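Local coordinates for protein fumarate lyase (Mesorhizobium sp., PDB 3C8T) that belongs to the fumarate lyase family of mostly helical proteins and assembles from four copies of one chain, at residues L44-E49 against G201-D206; A165-A170 against G246-D251; A366-M371 against R426-S431. One frame throughout, in Å; residues are numbered along the deposited sequence.

Contact 1: L44-E49 against G201-D206; sequences LGIIPE and GTRGLD
The guanidinium of Arg203 has the methyl CD1 of Ile46 over one face, 3.9 Å above the plane and displaced toward the rim, while two oxygens lie at its edge: the backbone O of Leu44 and OD2 of Asp206. NH2 of Arg203 gives Leu44 O the better bond, 3.1 Å long and nearly in line with the C=O direction; the bond from NH1 to the same oxygen is weak. NE of Arg203 points to Asp206 OD2 at 3.2 Å, almost straight at 172°, in a salt bridge within 201-206 that reaches the carboxylate from its anti side and helps to fix the rotation of the flat group. Leu44 O lies at the C-terminal end of helix 23-43, which closes in a Schellman motif with Gly45, at positive phi, as the C-prime residue; the arginine thus binds the carbonyl at that end, from the turn leading into helix 204-215. Bends at chi2 and chi3 fold the Arg203 chain back, and Ile46 CD1 also touches its CB at 3.7 Å. Leu44 packs CB against NH1 of Arg203 at 3.5 Å and sets CD1 against the backbone O of Asp206 at 3.6 Å. Further along helix 204-215, Val207 touches both Leu44 and Ile46.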
ATOM      1  N   LEU A  44       0.607 -20.804  42.735  1.00 44.86           N
ATOM      2  CA  LEU A  44       0.420 -22.164  42.224  1.00 45.56           C
ATOM      3  C   LEU A  44       1.484 -23.101  42.778  1.00 45.46           C
ATOM      4  O   LEU A  44       1.616 -24.231  42.316  1.00 46.19           O
ATOM      5  CB  LEU A  44       0.457 -22.189  40.683  1.00 45.03           C
ATOM      6  CG  LEU A  44      -0.657 -21.435  39.942  1.00 47.33           C
ATOM      7  CD1 LEU A  44      -0.179 -20.932  38.602  1.00 45.96           C
ATOM      8  CD2 LEU A  44      -1.935 -22.291  39.789  1.00 47.34           C
ATOM      9  N   GLY A  45       2.274 -22.604  43.728  1.00 45.89           N
ATOM     10  CA  GLY A  45       3.348 -23.379  44.366  1.00 45.55           C
ATOM     11  C   GLY A  45       4.494 -23.745  43.439  1.00 45.51           C
ATOM     12  O   GLY A  45       5.159 -24.760  43.632  1.00 45.75           O
ATOM     13  N   ILE A  46       4.745 -22.923  42.430  1.00 45.16           N
ATOM     14  CA  ILE A  46       5.739 -23.299  41.425  1.00 45.05           C
ATOM     15  C   ILE A  46       7.108 -22.750  41.771  1.00 44.45           C
ATOM     16  O   ILE A  46       8.138 -23.360  41.455  1.00 44.57           O
ATOM     17  CB  ILE A  46       5.275 -22.979  39.977  1.00 45.20           C
ATOM     18  CG1 ILE A  46       4.231 -24.016  39.565  1.00 45.80           C
ATOM     19  CG2 ILE A  46       6.439 -23.020  38.994  1.00 44.08           C
ATOM     20  CD1 ILE A  46       3.367 -23.574  38.445  1.00 44.16           C
ATOM     21  N   ILE A  47       7.106 -21.606  42.438  1.00 43.89           N
ATOM     22  CA  ILE A  47       8.319 -21.035  42.995  1.00 43.69           C
ATOM     23  C   ILE A  47       7.968 -20.758  44.463  1.00 44.69           C
ATOM     24  O   ILE A  47       6.781 -20.676  44.765  1.00 45.26           O
ATOM     25  CB  ILE A  47       8.769 -19.739  42.252  1.00 43.21           C
ATOM     26  CG1 ILE A  47       7.727 -18.617  42.394  1.00 41.84           C
ATOM     27  CG2 ILE A  47       9.095 -20.025  40.760  1.00 42.55           C
ATOM     28  CD1 ILE A  47       8.329 -17.237  42.207  1.00 40.22           C
ATOM     29  N   PRO A  48       8.973 -20.691  45.374  1.00 45.21           N
ATOM     30  CA  PRO A  48       8.780 -20.282  46.776  1.00 46.10           C
ATOM     31  C   PRO A  48       8.060 -18.953  46.982  1.00 46.69           C
ATOM     32  O   PRO A  48       8.337 -17.977  46.276  1.00 46.23           O
ATOM     33  CB  PRO A  48      10.210 -20.134  47.323  1.00 45.60           C
ATOM     34  CG  PRO A  48      11.141 -20.429  46.177  1.00 45.79           C
ATOM     35  CD  PRO A  48      10.368 -21.126  45.124  1.00 45.30           C
ATOM     36  N   GLU A  49       7.197 -18.921  47.994  1.00 47.02           N
ATOM     37  CA  GLU A  49       6.438 -17.723  48.336  1.00 48.77           C
ATOM     38  C   GLU A  49       7.309 -16.538  48.718  1.00 47.71           C
ATOM     39  O   GLU A  49       6.945 -15.421  48.433  1.00 47.17           O
ATOM     40  CB  GLU A  49       5.426 -18.020  49.452  1.00 48.91           C
ATOM     41  CG  GLU A  49       4.130 -18.629  48.954  1.00 50.51           C
ATOM     42  CD  GLU A  49       3.198 -19.031  50.100  1.00 51.78           C
ATOM     43  OE1 GLU A  49       3.448 -20.064  50.766  1.00 54.35           O
ATOM     44  OE2 GLU A  49       2.201 -18.310  50.327  1.00 55.14           O
ATOM     45  N   GLY A 201       6.554 -28.205  32.690  1.00 40.75           N
ATOM     46  CA  GLY A 201       6.041 -29.556  32.773  1.00 42.26           C
ATOM     47  C   GLY A 201       4.585 -29.537  32.389  1.00 43.11           C
ATOM     48  O   GLY A 201       4.239 -29.241  31.240  1.00 43.24           O
ATOM     49  N   THR A 202       3.732 -29.810  33.377  1.00 44.01           N
ATOM     50  CA  THR A 202       2.281 -29.930  33.147  1.00 44.28           C
ATOM     51  C   THR A 202       1.524 -28.709  33.658  1.00 43.47           C
ATOM     52  O   THR A 202       0.321 -28.664  33.539  1.00 43.21           O
ATOM     53  CB  THR A 202       1.653 -31.228  33.819  1.00 44.80           C
ATOM     54  OG1 THR A 202       1.500 -31.030  35.239  1.00 45.16           O
ATOM     55  CG2 THR A 202       2.492 -32.479  33.543  1.00 45.82           C
ATOM     56  N   ARG A 203       2.225 -27.736  34.235  1.00 42.91           N
ATOM     57  CA  ARG A 203       1.546 -26.650  34.944  1.00 42.36           C
ATOM     58  C   ARG A 203       1.421 -25.372  34.093  1.00 41.60           C
ATOM     59  O   ARG A 203       0.901 -24.339  34.548  1.00 42.16           O
ATOM     60  CB  ARG A 203       2.276 -26.339  36.263  1.00 42.93           C
ATOM     61  CG  ARG A 203       2.601 -27.542  37.163  1.00 44.07           C
ATOM     62  CD  ARG A 203       1.379 -28.095  37.879  1.00 48.19           C
ATOM     63  NE  ARG A 203       0.437 -27.070  38.359  1.00 49.21           N
ATOM     64  CZ  ARG A 203       0.575 -26.401  39.509  1.00 48.08           C
ATOM     65  NH1 ARG A 203      -0.343 -25.511  39.872  1.00 45.64           N
ATOM     66  NH2 ARG A 203       1.633 -26.611  40.291  1.00 46.06           N
ATOM     67  N   GLY A 204       1.893 -25.434  32.861  1.00 40.07           N
ATOM     68  CA  GLY A 204       1.949 -24.232  32.019  1.00 39.76           C
ATOM     69  C   GLY A 204       0.662 -23.438  31.875  1.00 38.46           C
ATOM     70  O   GLY A 204       0.654 -22.235  32.079  1.00 37.54           O
ATOM     71  N   LEU A 205      -0.429 -24.113  31.537  1.00 38.63           N
ATOM     72  CA  LEU A 205      -1.730 -23.428  31.344  1.00 38.43           C
ATOM     73  C   LEU A 205      -2.290 -22.780  32.633  1.00 38.46           C
ATOM     74  O   LEU A 205      -2.961 -21.738  32.565  1.00 37.36           O
ATOM     75  CB  LEU A 205      -2.742 -24.373  30.728  1.00 37.74           C
ATOM     76  CG  LEU A 205      -2.781 -24.458  29.195  1.00 38.28           C
ATOM     77  CD1 LEU A 205      -1.459 -24.791  28.671  1.00 40.94           C
ATOM     78  CD2 LEU A 205      -3.719 -25.546  28.729  1.00 38.96           C
ATOM     79  N   ASP A 206      -2.005 -23.408  33.785  1.00 37.83           N
ATOM     80  CA  ASP A 206      -2.328 -22.841  35.108  1.00 38.20           C
ATOM     81  C   ASP A 206      -1.625 -21.499  35.320  1.00 36.31           C
ATOM     82  O   ASP A 206      -2.241 -20.509  35.701  1.00 36.17           O
ATOM     83  CB  ASP A 206      -1.919 -23.810  36.239  1.00 38.77           C
ATOM     84  CG  ASP A 206      -2.598 -25.141  36.133  1.00 42.86           C
ATOM     85  OD1 ASP A 206      -3.798 -25.162  35.751  1.00 47.00           O
ATOM     86  OD2 ASP A 206      -1.933 -26.175  36.414  1.00 49.61           O
TER

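Contact 2: A165-A170 against G246-D251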
ATOM      1  N   ALA A 165     -24.260  15.370  10.823  1.00 26.74           N
ATOM      2  CA  ALA A 165     -24.883  14.125  11.297  1.00 26.64           C
ATOM      3  C   ALA A 165     -24.350  12.908  10.577  1.00 26.87           C
ATOM      4  O   ALA A 165     -24.256  11.820  11.184  1.00 27.29           O
ATOM      5  CB  ALA A 165     -26.389  14.174  11.172  1.00 26.06           C
ATOM      6  N   VAL A 166     -24.041  13.087   9.288  1.00 26.23           N
ATOM      7  CA  VAL A 166     -23.446  12.046   8.466  1.00 26.29           C
ATOM      8  C   VAL A 166     -22.030  11.698   9.012  1.00 27.08           C
ATOM      9  O   VAL A 166     -21.702  10.515   9.208  1.00 26.35           O
ATOM     10  CB  VAL A 166     -23.416  12.496   6.989  1.00 26.40           C
ATOM     11  CG1 VAL A 166     -22.367  11.688   6.151  1.00 25.97           C
ATOM     12  CG2 VAL A 166     -24.808  12.395   6.369  1.00 23.93           C
ATOM     13  N   TRP A 167     -21.214  12.726   9.241  1.00 26.38           N
ATOM     14  CA  TRP A 167     -19.888  12.564   9.829  1.00 27.35           C
ATOM     15  C   TRP A 167     -20.027  11.852  11.180  1.00 28.16           C
ATOM     16  O   TRP A 167     -19.321  10.903  11.467  1.00 28.10           O
ATOM     17  CB  TRP A 167     -19.255  13.938  10.079  1.00 27.60           C
ATOM     18  CG  TRP A 167     -18.969  14.795   8.856  1.00 26.82           C
ATOM     19  CD1 TRP A 167     -18.818  14.376   7.549  1.00 27.84           C
ATOM     20  CD2 TRP A 167     -18.688  16.192   8.859  1.00 27.00           C
ATOM     21  NE1 TRP A 167     -18.520  15.462   6.733  1.00 27.72           N
ATOM     22  CE2 TRP A 167     -18.428  16.582   7.521  1.00 28.20           C
ATOM     23  CE3 TRP A 167     -18.661  17.172   9.860  1.00 28.35           C
ATOM     24  CZ2 TRP A 167     -18.138  17.901   7.171  1.00 26.62           C
ATOM     25  CZ3 TRP A 167     -18.393  18.487   9.507  1.00 27.60           C
ATOM     26  CH2 TRP A 167     -18.137  18.837   8.162  1.00 28.30           C
ATOM     27  N   LEU A 168     -20.953  12.328  12.010  1.00 27.07           N
ATOM     28  CA  LEU A 168     -21.194  11.740  13.295  1.00 27.01           C
ATOM     29  C   LEU A 168     -21.541  10.227  13.239  1.00 27.62           C
ATOM     30  O   LEU A 168     -21.076   9.443  14.090  1.00 27.16           O
ATOM     31  CB  LEU A 168     -22.322  12.515  14.002  1.00 27.24           C
ATOM     32  CG  LEU A 168     -22.820  12.015  15.368  1.00 28.60           C
ATOM     33  CD1 LEU A 168     -21.642  11.840  16.438  1.00 22.95           C
ATOM     34  CD2 LEU A 168     -23.982  12.891  15.898  1.00 26.04           C
ATOM     35  N   SER A 169     -22.356   9.829  12.258  1.00 26.55           N
ATOM     36  CA  SER A 169     -22.859   8.471  12.183  1.00 25.96           C
ATOM     37  C   SER A 169     -21.767   7.414  12.071  1.00 25.67           C
ATOM     38  O   SER A 169     -21.876   6.338  12.681  1.00 26.16           O
ATOM     39  CB  SER A 169     -23.862   8.315  11.045  1.00 26.47           C
ATOM     40  OG  SER A 169     -23.190   8.327   9.802  1.00 24.93           O
ATOM     41  N   ALA A 170     -20.740   7.740  11.300  1.00 25.49           N
ATOM     42  CA  ALA A 170     -19.495   6.968  11.183  1.00 26.16           C
ATOM     43  C   ALA A 170     -18.791   6.752  12.531  1.00 25.66           C
ATOM     44  O   ALA A 170     -18.292   5.646  12.811  1.00 24.99           O
ATOM     45  CB  ALA A 170     -18.507   7.695  10.185  1.00 24.45           C
ATOM     46  N   GLY A 246     -10.380  11.764   7.530  1.00 25.30           N
ATOM     47  CA  GLY A 246     -10.084  12.293   6.212  1.00 25.31           C
ATOM     48  C   GLY A 246     -11.278  12.832   5.418  1.00 26.08           C
ATOM     49  O   GLY A 246     -11.136  13.819   4.727  1.00 26.10           O
ATOM     50  N   LYS A 247     -12.434  12.153   5.483  1.00 26.41           N
ATOM     51  CA  LYS A 247     -13.632  12.548   4.737  1.00 27.06           C
ATOM     52  C   LYS A 247     -14.103  13.949   5.152  1.00 27.11           C
ATOM     53  O   LYS A 247     -14.342  14.805   4.306  1.00 26.67           O
ATOM     54  CB  LYS A 247     -14.753  11.503   4.943  1.00 26.61           C
ATOM     55  CG  LYS A 247     -16.015  11.758   4.069  1.00 27.76           C
ATOM     56  CD  LYS A 247     -17.090  12.634   4.802  1.00 29.55           C
ATOM     57  CE  LYS A 247     -18.435  12.704   4.052  1.00 27.47           C
ATOM     58  NZ  LYS A 247     -18.422  13.601   2.864  1.00 26.81           N
ATOM     59  N   LEU A 248     -14.222  14.179   6.467  1.00 27.35           N
ATOM     60  CA  LEU A 248     -14.661  15.456   6.969  1.00 27.36           C
ATOM     61  C   LEU A 248     -13.617  16.526   6.786  1.00 27.12           C
ATOM     62  O   LEU A 248     -13.976  17.694   6.617  1.00 27.45           O
ATOM     63  CB  LEU A 248     -15.124  15.364   8.419  1.00 28.36           C
ATOM     64  CG  LEU A 248     -14.271  15.048   9.641  1.00 29.59           C
ATOM     65  CD1 LEU A 248     -13.408  16.244  10.075  1.00 28.01           C
ATOM     66  CD2 LEU A 248     -15.245  14.651  10.760  1.00 24.74           C
ATOM     67  N   ALA A 249     -12.342  16.134   6.750  1.00 27.06           N
ATOM     68  CA  ALA A 249     -11.240  17.082   6.507  1.00 27.05           C
ATOM     69  C   ALA A 249     -11.228  17.550   5.078  1.00 27.46           C
ATOM     70  O   ALA A 249     -10.912  18.695   4.825  1.00 27.05           O
ATOM     71  CB  ALA A 249      -9.890  16.485   6.865  1.00 26.51           C
ATOM     72  N   MET A 250     -11.547  16.645   4.140  1.00 29.51           N
ATOM     73  CA  MET A 250     -11.727  16.999   2.747  1.00 29.81           C
ATOM     74  C   MET A 250     -12.834  18.034   2.640  1.00 29.69           C
ATOM     75  O   MET A 250     -12.666  19.052   1.950  1.00 28.68           O
ATOM     76  CB  MET A 250     -12.093  15.789   1.867  1.00 30.15           C
ATOM     77  CG  MET A 250     -10.888  15.134   1.181  1.00 36.25           C
ATOM     78  SD  MET A 250      -9.778  16.230   0.194  1.00 38.39           S
ATOM     79  CE  MET A 250     -10.554  16.200  -1.411  1.00 37.36           C
ATOM     80  N   ASP A 251     -13.969  17.740   3.289  1.00 29.22           N
ATOM     81  CA  ASP A 251     -15.148  18.582   3.166  1.00 29.20           C
ATOM     82  C   ASP A 251     -14.840  19.976   3.704  1.00 28.72           C
ATOM     83  O   ASP A 251     -15.053  20.952   3.032  1.00 29.28           O
ATOM     84  CB  ASP A 251     -16.362  17.968   3.900  1.00 29.02           C
ATOM     85  CG  ASP A 251     -16.888  16.718   3.229  1.00 29.96           C
ATOM     86  OD1 ASP A 251     -16.338  16.326   2.183  1.00 34.15           O
ATOM     87  OD2 ASP A 251     -17.865  16.116   3.729  1.00 31.40           O
TER
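Trp167 carries the contact from helix 160-185, its indole reaching across to Lys247, Leu248 and Asp251 on helix 229-255. CG of Trp167 is anti to its own carbonyl carbon, which swings the ring out to the other helix. Over one face sits Leu248 CB, 3.6 Å from the centroid of the five-membered ring of Trp167 and 8° off its normal, a CH-pi contact made by the methylene and not by the branch end; CD2 of Leu248 lies farther back, by CB of Trp167. Lys247 crosses the indole at about a right angle, its CD 3.7 Å from CD1 of Trp167. NE1 of Trp167 donates to Asp251 OD2 at 3.1 Å, with the oxygen in the ring plane but the donor on the anti side and 30° out of the carboxylate plane. The syn lone pair of Asp251 OD2 also receives Lys247 NZ at 2.7 Å in a salt bridge between residues one helical turn apart, and Lys163, a turn before Trp167, forms another. With two lysines and an indole N-H around it, the buried OD2 is probably stabilised in its charged form. Farther on, Ser169 folds its OG back to Val166 O at 2.7 Å, within its own helix. A second subunit adds further bonds: its Phe311 N to Asp251 OD1, and its His309 O and Phe311 O to Lys247 NZ. The two segments run antiparallel at 162°, their axes 10.7 Å apart, as neighbouring helices do in the long helical bundle at the core of the fumarate lyase fold.

Contact 3: A366-M371 against R426-S431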
ATOM      1  N   ALA A 366     -34.801  22.793  -9.477  1.00 33.06           N
ATOM      2  CA  ALA A 366     -35.556  22.342 -10.657  1.00 32.63           C
ATOM      3  C   ALA A 366     -36.411  21.106 -10.330  1.00 33.52           C
ATOM      4  O   ALA A 366     -37.595  21.054 -10.689  1.00 32.31           O
ATOM      5  CB  ALA A 366     -34.616  22.047 -11.801  1.00 31.65           C
ATOM      6  N   GLU A 367     -35.811  20.118  -9.641  1.00 34.49           N
ATOM      7  CA  GLU A 367     -36.531  18.898  -9.217  1.00 36.40           C
ATOM      8  C   GLU A 367     -37.868  19.175  -8.491  1.00 35.74           C
ATOM      9  O   GLU A 367     -38.852  18.467  -8.717  1.00 36.31           O
ATOM     10  CB  GLU A 367     -35.653  18.022  -8.304  1.00 36.21           C
ATOM     11  CG  GLU A 367     -36.203  16.584  -8.180  1.00 38.94           C
ATOM     12  CD  GLU A 367     -35.579  15.772  -7.022  1.00 40.30           C
ATOM     13  OE1 GLU A 367     -34.809  14.806  -7.315  1.00 44.84           O
ATOM     14  OE2 GLU A 367     -35.871  16.089  -5.829  1.00 43.58           O
ATOM     15  N   ALA A 368     -37.889  20.183  -7.609  1.00 35.17           N
ATOM     16  CA  ALA A 368     -39.113  20.596  -6.907  1.00 35.06           C
ATOM     17  C   ALA A 368     -40.230  21.094  -7.859  1.00 35.60           C
ATOM     18  O   ALA A 368     -41.418  20.895  -7.585  1.00 35.71           O
ATOM     19  CB  ALA A 368     -38.793  21.681  -5.870  1.00 34.41           C
ATOM     20  N   VAL A 369     -39.864  21.797  -8.937  1.00 35.63           N
ATOM     21  CA  VAL A 369     -40.864  22.171  -9.944  1.00 35.77           C
ATOM     22  C   VAL A 369     -41.375  20.918 -10.690  1.00 36.35           C
ATOM     23  O   VAL A 369     -42.588  20.750 -10.827  1.00 35.51           O
ATOM     24  CB  VAL A 369     -40.353  23.252 -10.915  1.00 36.22           C
ATOM     25  CG1 VAL A 369     -41.466  23.690 -11.898  1.00 35.34           C
ATOM     26  CG2 VAL A 369     -39.759  24.470 -10.139  1.00 36.07           C
ATOM     27  N   MET A 370     -40.464  20.046 -11.140  1.00 37.76           N
ATOM     28  CA  MET A 370     -40.827  18.732 -11.728  1.00 39.44           C
ATOM     29  C   MET A 370     -41.832  17.956 -10.855  1.00 39.89           C
ATOM     30  O   MET A 370     -42.903  17.573 -11.327  1.00 39.29           O
ATOM     31  CB  MET A 370     -39.591  17.851 -11.950  1.00 39.71           C
ATOM     32  CG  MET A 370     -38.629  18.302 -13.049  1.00 41.76           C
ATOM     33  SD  MET A 370     -37.046  17.389 -13.092  1.00 40.48           S
ATOM     34  CE  MET A 370     -36.062  18.498 -14.099  1.00 42.78           C
ATOM     35  N   MET A 371     -41.483  17.728  -9.589  1.00 40.26           N
ATOM     36  CA  MET A 371     -42.363  17.061  -8.606  0.50 40.24           C
ATOM     37  C   MET A 371     -43.754  17.709  -8.614  1.00 40.69           C
ATOM     38  O   MET A 371     -44.780  17.041  -8.652  1.00 40.70           O
ATOM     39  CB  MET A 371     -41.731  17.129  -7.192  0.50 40.21           C
ATOM     40  CG  MET A 371     -42.518  16.455  -6.022  0.50 40.30           C
ATOM     41  SD  MET A 371     -42.055  17.056  -4.357  0.50 38.91           S
ATOM     42  CE  MET A 371     -42.229  18.841  -4.610  0.50 38.71           C
ATOM     43  N   ARG A 426     -34.786  27.159   0.011  1.00 36.27           N
ATOM     44  CA  ARG A 426     -35.070  26.964   1.446  1.00 36.07           C
ATOM     45  C   ARG A 426     -36.300  26.084   1.677  1.00 35.76           C
ATOM     46  O   ARG A 426     -36.450  25.499   2.755  1.00 36.70           O
ATOM     47  CB  ARG A 426     -35.196  28.303   2.181  1.00 36.44           C
ATOM     48  N   ASN A 427     -37.149  25.940   0.658  1.00 35.25           N
ATOM     49  CA  ASN A 427     -38.376  25.150   0.769  1.00 35.40           C
ATOM     50  C   ASN A 427     -38.212  23.688   0.414  1.00 35.52           C
ATOM     51  O   ASN A 427     -39.196  22.958   0.408  1.00 36.31           O
ATOM     52  CB  ASN A 427     -39.522  25.739  -0.091  1.00 34.99           C
ATOM     53  CG  ASN A 427     -39.932  27.121   0.375  1.00 35.98           C
ATOM     54  OD1 ASN A 427     -39.950  27.382   1.574  1.00 38.71           O
ATOM     55  ND2 ASN A 427     -40.230  28.016  -0.556  1.00 32.17           N
ATOM     56  N   TYR A 428     -36.990  23.246   0.113  1.00 35.69           N
ATOM     57  CA  TYR A 428     -36.807  21.873  -0.405  1.00 35.08           C
ATOM     58  C   TYR A 428     -35.768  21.045   0.341  1.00 35.43           C
ATOM     59  O   TYR A 428     -34.803  20.560  -0.258  1.00 35.60           O
ATOM     60  CB  TYR A 428     -36.450  21.963  -1.880  1.00 33.89           C
ATOM     61  CG  TYR A 428     -36.786  20.736  -2.678  1.00 33.06           C
ATOM     62  CD1 TYR A 428     -38.072  20.219  -2.672  1.00 31.30           C
ATOM     63  CD2 TYR A 428     -35.809  20.093  -3.460  1.00 30.15           C
ATOM     64  CE1 TYR A 428     -38.386  19.112  -3.417  1.00 30.66           C
ATOM     65  CE2 TYR A 428     -36.123  18.984  -4.220  1.00 30.04           C
ATOM     66  CZ  TYR A 428     -37.415  18.484  -4.191  1.00 31.45           C
ATOM     67  OH  TYR A 428     -37.774  17.370  -4.960  1.00 29.69           O
ATOM     68  N   LEU A 429     -35.976  20.865   1.645  1.00 36.33           N
ATOM     69  CA  LEU A 429     -34.954  20.270   2.497  1.00 36.40           C
ATOM     70  C   LEU A 429     -35.308  18.859   2.933  1.00 36.82           C
ATOM     71  O   LEU A 429     -34.496  18.161   3.574  1.00 37.61           O
ATOM     72  CB  LEU A 429     -34.634  21.187   3.700  1.00 36.66           C
ATOM     73  CG  LEU A 429     -33.914  22.531   3.389  1.00 36.55           C
ATOM     74  CD1 LEU A 429     -33.965  23.394   4.617  1.00 37.36           C
ATOM     75  CD2 LEU A 429     -32.476  22.309   2.933  1.00 36.31           C
ATOM     76  N   GLY A 430     -36.512  18.434   2.571  1.00 36.76           N
ATOM     77  CA  GLY A 430     -36.945  17.046   2.691  1.00 35.75           C
ATOM     78  C   GLY A 430     -36.911  16.522   4.104  1.00 36.32           C
ATOM     79  O   GLY A 430     -37.491  17.136   5.015  1.00 36.32           O
ATOM     80  N   SER A 431     -36.219  15.396   4.299  1.00 35.85           N
ATOM     81  CA  SER A 431     -36.093  14.808   5.624  1.00 35.74           C
ATOM     82  C   SER A 431     -34.791  15.215   6.358  1.00 35.29           C
ATOM     83  O   SER A 431     -34.442  14.604   7.368  1.00 35.60           O
ATOM     84  CB  SER A 431     -36.192  13.286   5.510  1.00 36.65           C
ATOM     85  OG  SER A 431     -37.519  12.860   5.229  1.00 37.93           O
TER
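Tyr428 reaches from its loop to the first turn of helix 366-377, and its ring lies against that turn. CB leaves the backbone with CG anti to the backbone N (chi1 -156°), which directs the ring at the helix. CG of Tyr428 is the first atom to come near, 3.9 Å from Ala368 CB. That methyl stands over one face of the ring, 3.6 Å from its centroid and 14° off the normal, in a CH-pi contact shifted toward the rim on the side of CD1 and CE1. Met371 has two conformers, and in the one given its CE lies 4.0 Å from CE1 of Tyr428, so this touch is less certain; there the methionine runs past the tyrosine in the opposite direction and brings its methyl in obliquely after a bend at chi3. On the other flank CE2 of Tyr428 lies 3.3 Å from Glu367 OE2. At the tip, the phenol OH of Tyr428 donates to OE2 of Glu367 in a very short hydrogen bond of 2.5 Å. OE2 sits at the edge of the ring, in its plane, although the carboxylate itself is turned 81° from the ring. Glu367 gets there with an extended chain, CG anti to the backbone N, that crosses the tyrosine at about a right angle. Consecutive helix residues therefore divide the work: Glu367 takes the hydroxyl, Ala368 the ring face. Leu156 touches both Glu367 and Tyr428, and Ser199 of a second subunit packs on Glu367, Met371 and Tyr428, so the contact borders a subunit interface. The tyrosine anchors the loop between helices 416-422 and 432-440 to the start of helix 366-377, joining the two ends of the small helical C-terminal domain found in this family.

In the fold
Contact 1 comes at one end of the elongated chain, contact 2 near its middle and contact 3 toward the other end. The centres of contacts 1 and 3 are about 74 Å apart, on opposite sides of the chain's centre, while contacts 2 and 3 are nearer neighbours, with about 25 Å between centres and about 9 Å between nearest atoms. Along the sequence the segments of contacts 1 and 2 alternate, helices 160-185, 204-215 and 229-255 following one another; contact 3 comes after both, in the C-terminal part of the chain. All three approach the second subunit: Leu205 of contact 1 packs on Ser431 of that subunit, bringing distant ends of two chains together.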